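Local coordinates for protein putative glycyl-glycine endopeptidase lytM (Ruminococcus gnavus, PDB 3NYY) that probably cleaves peptide bonds as a metalloendopeptidase of the M23 family, whose known members mostly cut the peptides of bacterial cell walls, at residues Y109-W113 with S231-Y235; E126-A132 with V215-G220. Residues are numbered along the deposited sequence.

Contact 1 of 2, residues Y109-W113 with S231-Y235; sequences YVDSW and SVNPY
Residues 109-113 and 231-235 run past each other obliquely, end-to-end directions 138° apart, each passing from extended chain into the start of a helix. The nearest CA pairs are Asp111 with Tyr235 (5.5 Å) and Trp113 with Asn233 (6.2 Å). Tyr109 and Val110 are extended, Ser112 (-100/6) occupies the N-cap position and Trp113 begins helix 113-117; Ser231 to Asn233 are extended, Pro234 (-83/-9) makes the turn and Tyr235 opens helix 235-240. The Asp111 and Asn233 side chains, both t, meet between the backbones: Asn233 ND2 donates to Asp111 OD1 at 2.9 Å and, weakly, to Asp111 OD2 at 3.3 Å. Each also bonds within its own segment. Asp111 OD1 accepts from Trp113 N (3.3 Å), an Asx turn, and Asn233 OD1 accepts from Tyr235 N (3.1 Å), a capping bond. Asn233 OD1 further takes a water 2.8 Å away that accepts from Ser112 N at 3.2 Å. The t rotamer of Tyr235 turns a face of its ring to Asp111, whose CB sits 3.6 Å from the ring centroid, 17° off the ring normal, in a CH-pi contact. The Tyr109 ring meets it obliquely (CE2 to Tyr235 CE1 3.6 Å), and a second water joins Tyr109 O (2.6 Å) to Tyr235 OH (2.7 Å), which also bonds Arg239. Trp113, also t, receives Asn233 CA over one face, while its CH2 edge reaches Ser231 O at 3.5 Å. The Asp-Asn pair thus couples two helix starts: the carboxylate and amide that shape the turns also bond to each other, between flanking aromatic rings.

Contact 2 of 2, residues E126-A132 with V215-G220; sequences EGTDIMA and VHLHLG
Strand 128-132 pairs with strand 216-220 in antiparallel register, their axes 4.6 Å apart at closest and their directions 165° apart. Thr128-Leu219 and Ile130-Leu217 are hydrogen-bonded pairs: Thr128 N to Leu219 O and Leu219 N to Thr128 O are both 2.9 Å, Ile130 N to Leu217 O and Leu217 N to Ile130 O both 2.8 Å. Ala132 N to Val215 O (3.2 Å) extends the ladder. Asp129-His218 and Met131-His216 are non-hydrogen-bonded pairs, CA atoms 4.5 and 4.4 Å apart. At Gly127 a CB would clash with Leu219 O and the His218 ring; its CA lies 3.3 Å from Leu219 O.

On the apolar face of Thr128, Ile130, Leu217 and Leu219, Ile130 CD1 lies 4.2 Å from Leu217 CD2; Leu238 of helix 235-240 packs on Thr128, Ile130 and Leu219.

The face of Asp129, Met131, His216 and His218 is largely polar. His218 (chi1 t) donates from ND1 to OD1 of Asp129 (chi1 m) at 2.7 Å. Water bridges Asp129 OD1 (3.2 Å) to His216 NE2 (2.7 Å); His216 ND1 hydrogen-bonds Pro214 O. In the loop alongside, another links Glu126 O (2.8 Å) to His218 NE2 (2.7 Å). Selenomethionine Met131 SE touches His216 CB at 3.6 Å; Phe115 of the second subunit meets the His216 ring edge-to-face.

Asp129 and the His216-Leu217-His218 HxH sequence, with His177 alongside, are consistent with the active-site strands of M23 peptidases, where the equivalents of Asp129 and His218 bind zinc; in these coordinates a hydrogen bond joins the two.

From the N-terminal helices the chain reaches strand 107-108 and then residues 109-113, the first half of contact 1. Helix 113-117 follows, and the chain returns as strand 128-132, which pairs with 107-108 and supplies the first half of contact 2. Strand 216-225 closes contact 2; a short turn into strand 228-232 then brings residues 231-235 back to close contact 1, so contact 2 is nested inside the larger loop. The centres lie about 9 Å apart, and Ser231 OG probably hydrogen-bonds Glu126 OE1 at 2.7 Å. Together they tie helices 113-117 and 235-240 to the main antiparallel sheet, and both touch the second subunit.

Contact 1 of 2, residues Y109-W113 with S231-Y235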
loop_
_atom_site.group_PDB
_atom_site.type_symbol
_atom_site.label_atom_id
_atom_site.label_comp_id
_atom_site.label_asym_id
_atom_site.label_seq_id
_atom_site.Cartn_x
_atom_site.Cartn_y
_atom_site.Cartn_z
ATOM N N TYR A 109 3.266 3.518 1.418
ATOM C CA TYR A 109 1.860 3.528 1.779
ATOM C C TYR A 109 1.012 3.790 0.554
ATOM O O TYR A 109 1.463 4.446 -0.406
ATOM C CB TYR A 109 1.564 4.549 2.871
ATOM C CG TYR A 109 1.780 6.006 2.501
ATOM C CD1 TYR A 109 3.039 6.558 2.506
ATOM C CD2 TYR A 109 0.690 6.828 2.191
ATOM C CE1 TYR A 109 3.233 7.926 2.180
ATOM C CE2 TYR A 109 0.881 8.160 1.865
ATOM C CZ TYR A 109 2.129 8.696 1.885
ATOM O OH TYR A 109 2.258 10.034 1.544
ATOM N N VAL A 110 -0.216 3.278 0.607
ATOM C CA VAL A 110 -1.191 3.415 -0.468
ATOM C C VAL A 110 -2.525 3.877 0.105
ATOM O O VAL A 110 -2.741 3.865 1.321
ATOM C CB VAL A 110 -1.406 2.094 -1.248
ATOM C CG1 VAL A 110 -0.131 1.634 -1.966
ATOM C CG2 VAL A 110 -1.955 1.001 -0.341
ATOM N N ASP A 111 -3.384 4.349 -0.770
ATOM C CA ASP A 111 -4.775 4.687 -0.431
ATOM C C ASP A 111 -5.577 3.401 -0.385
ATOM O O ASP A 111 -5.996 2.876 -1.421
ATOM C CB ASP A 111 -5.355 5.623 -1.479
ATOM C CG ASP A 111 -6.677 6.266 -1.045
ATOM O OD1 ASP A 111 -7.275 5.763 -0.089
ATOM O OD2 ASP A 111 -7.074 7.279 -1.681
ATOM N N SER A 112 -5.830 2.914 0.814
ATOM C CA SER A 112 -6.558 1.644 0.991
ATOM C C SER A 112 -8.027 1.829 1.330
ATOM O O SER A 112 -8.723 0.852 1.627
ATOM C CB SER A 112 -5.872 0.841 2.095
ATOM O OG SER A 112 -5.831 1.590 3.302
ATOM N N TRP A 113 -8.506 3.071 1.303
ATOM C CA TRP A 113 -9.825 3.419 1.796
ATOM C C TRP A 113 -10.935 2.591 1.150
ATOM O O TRP A 113 -11.775 2.028 1.835
ATOM C CB TRP A 113 -10.100 4.922 1.587
ATOM C CG TRP A 113 -11.346 5.341 2.312
ATOM C CD1 TRP A 113 -12.586 5.546 1.790
ATOM C CD2 TRP A 113 -11.446 5.524 3.709
ATOM N NE1 TRP A 113 -13.463 5.894 2.809
ATOM C CE2 TRP A 113 -12.774 5.903 3.990
ATOM C CE3 TRP A 113 -10.523 5.464 4.765
ATOM C CZ2 TRP A 113 -13.212 6.139 5.287
ATOM C CZ3 TRP A 113 -10.953 5.729 6.049
ATOM C CH2 TRP A 113 -12.291 6.041 6.297
ATOM N N SER A 231 -14.319 7.691 11.172
ATOM C CA SER A 231 -13.052 7.702 10.464
ATOM C C SER A 231 -13.184 8.342 9.067
ATOM O O SER A 231 -14.194 8.180 8.366
ATOM C CB SER A 231 -12.518 6.271 10.334
ATOM O OG SER A 231 -13.428 5.444 9.589
ATOM N N VAL A 232 -12.131 9.058 8.686
ATOM C CA VAL A 232 -11.989 9.648 7.340
ATOM C C VAL A 232 -10.646 9.251 6.768
ATOM O O VAL A 232 -9.719 8.936 7.520
ATOM C CB VAL A 232 -12.148 11.203 7.371
ATOM C CG1 VAL A 232 -13.474 11.572 8.015
ATOM C CG2 VAL A 232 -10.985 11.857 8.089
ATOM N N ASN A 233 -10.536 9.273 5.451
ATOM C CA ASN A 233 -9.323 8.823 4.774
ATOM C C ASN A 233 -8.138 9.740 5.041
ATOM O O ASN A 233 -8.154 10.898 4.590
ATOM C CB ASN A 233 -9.601 8.727 3.274
ATOM C CG ASN A 233 -8.524 8.001 2.499
ATOM O OD1 ASN A 233 -7.575 7.424 3.084
ATOM N ND2 ASN A 233 -8.705 7.948 1.138
ATOM N N PRO A 234 -7.056 9.217 5.686
ATOM C CA PRO A 234 -5.906 10.093 5.880
ATOM C C PRO A 234 -4.986 10.181 4.673
ATOM O O PRO A 234 -4.063 10.982 4.685
ATOM C CB PRO A 234 -5.124 9.391 7.009
ATOM C CG PRO A 234 -6.083 8.443 7.621
ATOM C CD PRO A 234 -6.937 7.977 6.478
ATOM N N TYR A 235 -5.194 9.357 3.654
ATOM C CA TYR A 235 -4.223 9.282 2.590
ATOM C C TYR A 235 -3.929 10.642 1.923
ATOM O O TYR A 235 -2.761 11.033 1.800
ATOM C CB TYR A 235 -4.627 8.213 1.546
ATOM C CG TYR A 235 -3.692 8.147 0.364
ATOM C CD1 TYR A 235 -2.530 7.385 0.458
ATOM C CD2 TYR A 235 -3.933 8.862 -0.824
ATOM C CE1 TYR A 235 -1.641 7.296 -0.590
ATOM C CE2 TYR A 235 -2.994 8.755 -1.897
ATOM C CZ TYR A 235 -1.854 7.986 -1.727
ATOM O OH TYR A 235 -0.872 7.834 -2.734
HETATM O O HOH W 1 1.330 6.421 -2.084
HETATM O O HOH W 2 -5.981 5.084 3.168
#

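Contact 2 of 2, residues E126-A132 with V215-G220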
loop_
_atom_site.group_PDB
_atom_site.type_symbol
_atom_site.label_atom_id
_atom_site.label_comp_id
_atom_site.label_asym_id
_atom_site.label_seq_id
_atom_site.Cartn_x
_atom_site.Cartn_y
_atom_site.Cartn_z
ATOM N N GLU A 126 -10.559 2.023 9.957
ATOM C CA GLU A 126 -10.096 2.331 8.603
ATOM C C GLU A 126 -9.116 3.497 8.691
ATOM O O GLU A 126 -9.320 4.445 9.462
ATOM C CB GLU A 126 -11.264 2.762 7.752
ATOM C CG GLU A 126 -12.410 1.744 7.610
ATOM C CD GLU A 126 -13.472 1.902 8.675
ATOM O OE1 GLU A 126 -13.313 2.708 9.643
ATOM O OE2 GLU A 126 -14.493 1.186 8.578
ATOM N N GLY A 127 -8.074 3.477 7.866
ATOM C CA GLY A 127 -7.081 4.561 7.877
ATOM C C GLY A 127 -6.054 4.348 6.795
ATOM O O GLY A 127 -6.424 3.903 5.690
ATOM N N THR A 128 -4.807 4.676 7.104
ATOM C CA THR A 128 -3.676 4.488 6.182
ATOM C C THR A 128 -2.580 3.760 6.954
ATOM O O THR A 128 -2.225 4.121 8.055
ATOM C CB THR A 128 -3.159 5.793 5.646
ATOM O OG1 THR A 128 -4.239 6.500 4.991
ATOM C CG2 THR A 128 -1.985 5.579 4.642
ATOM N N ASP A 129 -2.074 2.694 6.352
ATOM C CA ASP A 129 -0.971 1.894 6.898
ATOM C C ASP A 129 0.348 2.294 6.284
ATOM O O ASP A 129 0.561 2.147 5.086
ATOM C CB ASP A 129 -1.270 0.417 6.710
ATOM C CG ASP A 129 -2.496 -0.015 7.498
ATOM O OD1 ASP A 129 -2.646 0.467 8.626
ATOM O OD2 ASP A 129 -3.349 -0.738 6.963
ATOM N N ILE A 130 1.219 2.864 7.101
ATOM C CA ILE A 130 2.501 3.346 6.651
ATOM C C ILE A 130 3.548 2.254 6.989
ATOM O O ILE A 130 3.906 2.019 8.173
ATOM C CB ILE A 130 2.821 4.662 7.256
ATOM C CG1 ILE A 130 1.793 5.717 6.834
ATOM C CG2 ILE A 130 4.221 5.097 6.819
ATOM C CD1 ILE A 130 1.887 6.999 7.650
HETATM N N MSE A 131 4.030 1.596 5.936
HETATM C CA MSE A 131 4.843 0.397 6.054
HETATM C C MSE A 131 6.304 0.683 6.167
HETATM O O MSE A 131 6.857 1.493 5.417
HETATM C CB MSE A 131 4.593 -0.577 4.891
HETATM C CG MSE A 131 3.103 -0.835 4.558
HETATM SE SE MSE A 131 2.095 -1.720 5.904
HETATM C CE MSE A 131 0.495 -2.227 4.891
ATOM N N ALA A 132 6.945 0.036 7.151
ATOM C CA ALA A 132 8.408 0.117 7.287
ATOM C C ALA A 132 9.142 -0.639 6.126
ATOM O O ALA A 132 8.839 -1.804 5.862
ATOM C CB ALA A 132 8.851 -0.515 8.612
ATOM N N VAL A 215 5.871 -4.647 10.596
ATOM C CA VAL A 215 6.039 -3.362 11.265
ATOM C C VAL A 215 5.468 -2.262 10.367
ATOM O O VAL A 215 5.800 -2.148 9.182
ATOM C CB VAL A 215 7.510 -3.107 11.607
ATOM C CG1 VAL A 215 7.757 -1.667 12.073
ATOM C CG2 VAL A 215 7.975 -4.105 12.704
ATOM N N HIS A 216 4.571 -1.466 10.948
ATOM C CA HIS A 216 3.942 -0.366 10.279
ATOM C C HIS A 216 3.284 0.537 11.287
ATOM O O HIS A 216 2.966 0.126 12.425
ATOM C CB HIS A 216 2.870 -0.868 9.291
ATOM C CG HIS A 216 1.635 -1.425 9.918
ATOM N ND1 HIS A 216 1.591 -2.617 10.620
ATOM C CD2 HIS A 216 0.368 -0.938 9.919
ATOM C CE1 HIS A 216 0.350 -2.807 11.059
ATOM N NE2 HIS A 216 -0.417 -1.820 10.624
ATOM N N LEU A 217 3.093 1.783 10.863
ATOM C CA LEU A 217 2.248 2.712 11.629
ATOM C C LEU A 217 0.864 2.703 11.016
ATOM O O LEU A 217 0.710 2.975 9.821
ATOM C CB LEU A 217 2.742 4.156 11.523
ATOM C CG LEU A 217 1.824 5.197 12.154
ATOM C CD1 LEU A 217 1.618 5.026 13.726
ATOM C CD2 LEU A 217 2.349 6.628 11.827
ATOM N N HIS A 218 -0.160 2.375 11.807
ATOM C CA HIS A 218 -1.522 2.613 11.341
ATOM C C HIS A 218 -1.926 4.012 11.801
ATOM O O HIS A 218 -1.899 4.301 13.013
ATOM C CB HIS A 218 -2.513 1.562 11.855
ATOM C CG HIS A 218 -3.924 1.903 11.535
ATOM N ND1 HIS A 218 -4.504 1.552 10.333
ATOM C CD2 HIS A 218 -4.847 2.630 12.216
ATOM C CE1 HIS A 218 -5.742 2.042 10.298
ATOM N NE2 HIS A 218 -5.988 2.671 11.438
ATOM N N LEU A 219 -2.320 4.851 10.841
ATOM C CA LEU A 219 -2.794 6.228 11.117
ATOM C C LEU A 219 -4.270 6.293 10.809
ATOM O O LEU A 219 -4.719 5.903 9.720
ATOM C CB LEU A 219 -2.042 7.254 10.287
ATOM C CG LEU A 219 -2.604 8.693 10.502
ATOM C CD1 LEU A 219 -2.011 9.159 11.922
ATOM C CD2 LEU A 219 -2.296 9.597 9.342
ATOM N N GLY A 220 -5.033 6.810 11.769
ATOM C CA GLY A 220 -6.432 7.115 11.576
ATOM C C GLY A 220 -6.700 8.568 11.904
ATOM O O GLY A 220 -5.992 9.184 12.674
HETATM O O HOH W 3 -8.208 4.143 12.041
HETATM O O HOH W 4 -3.147 -1.973 10.660
HETATM O O HOH W 5 7.143 -3.628 7.271
#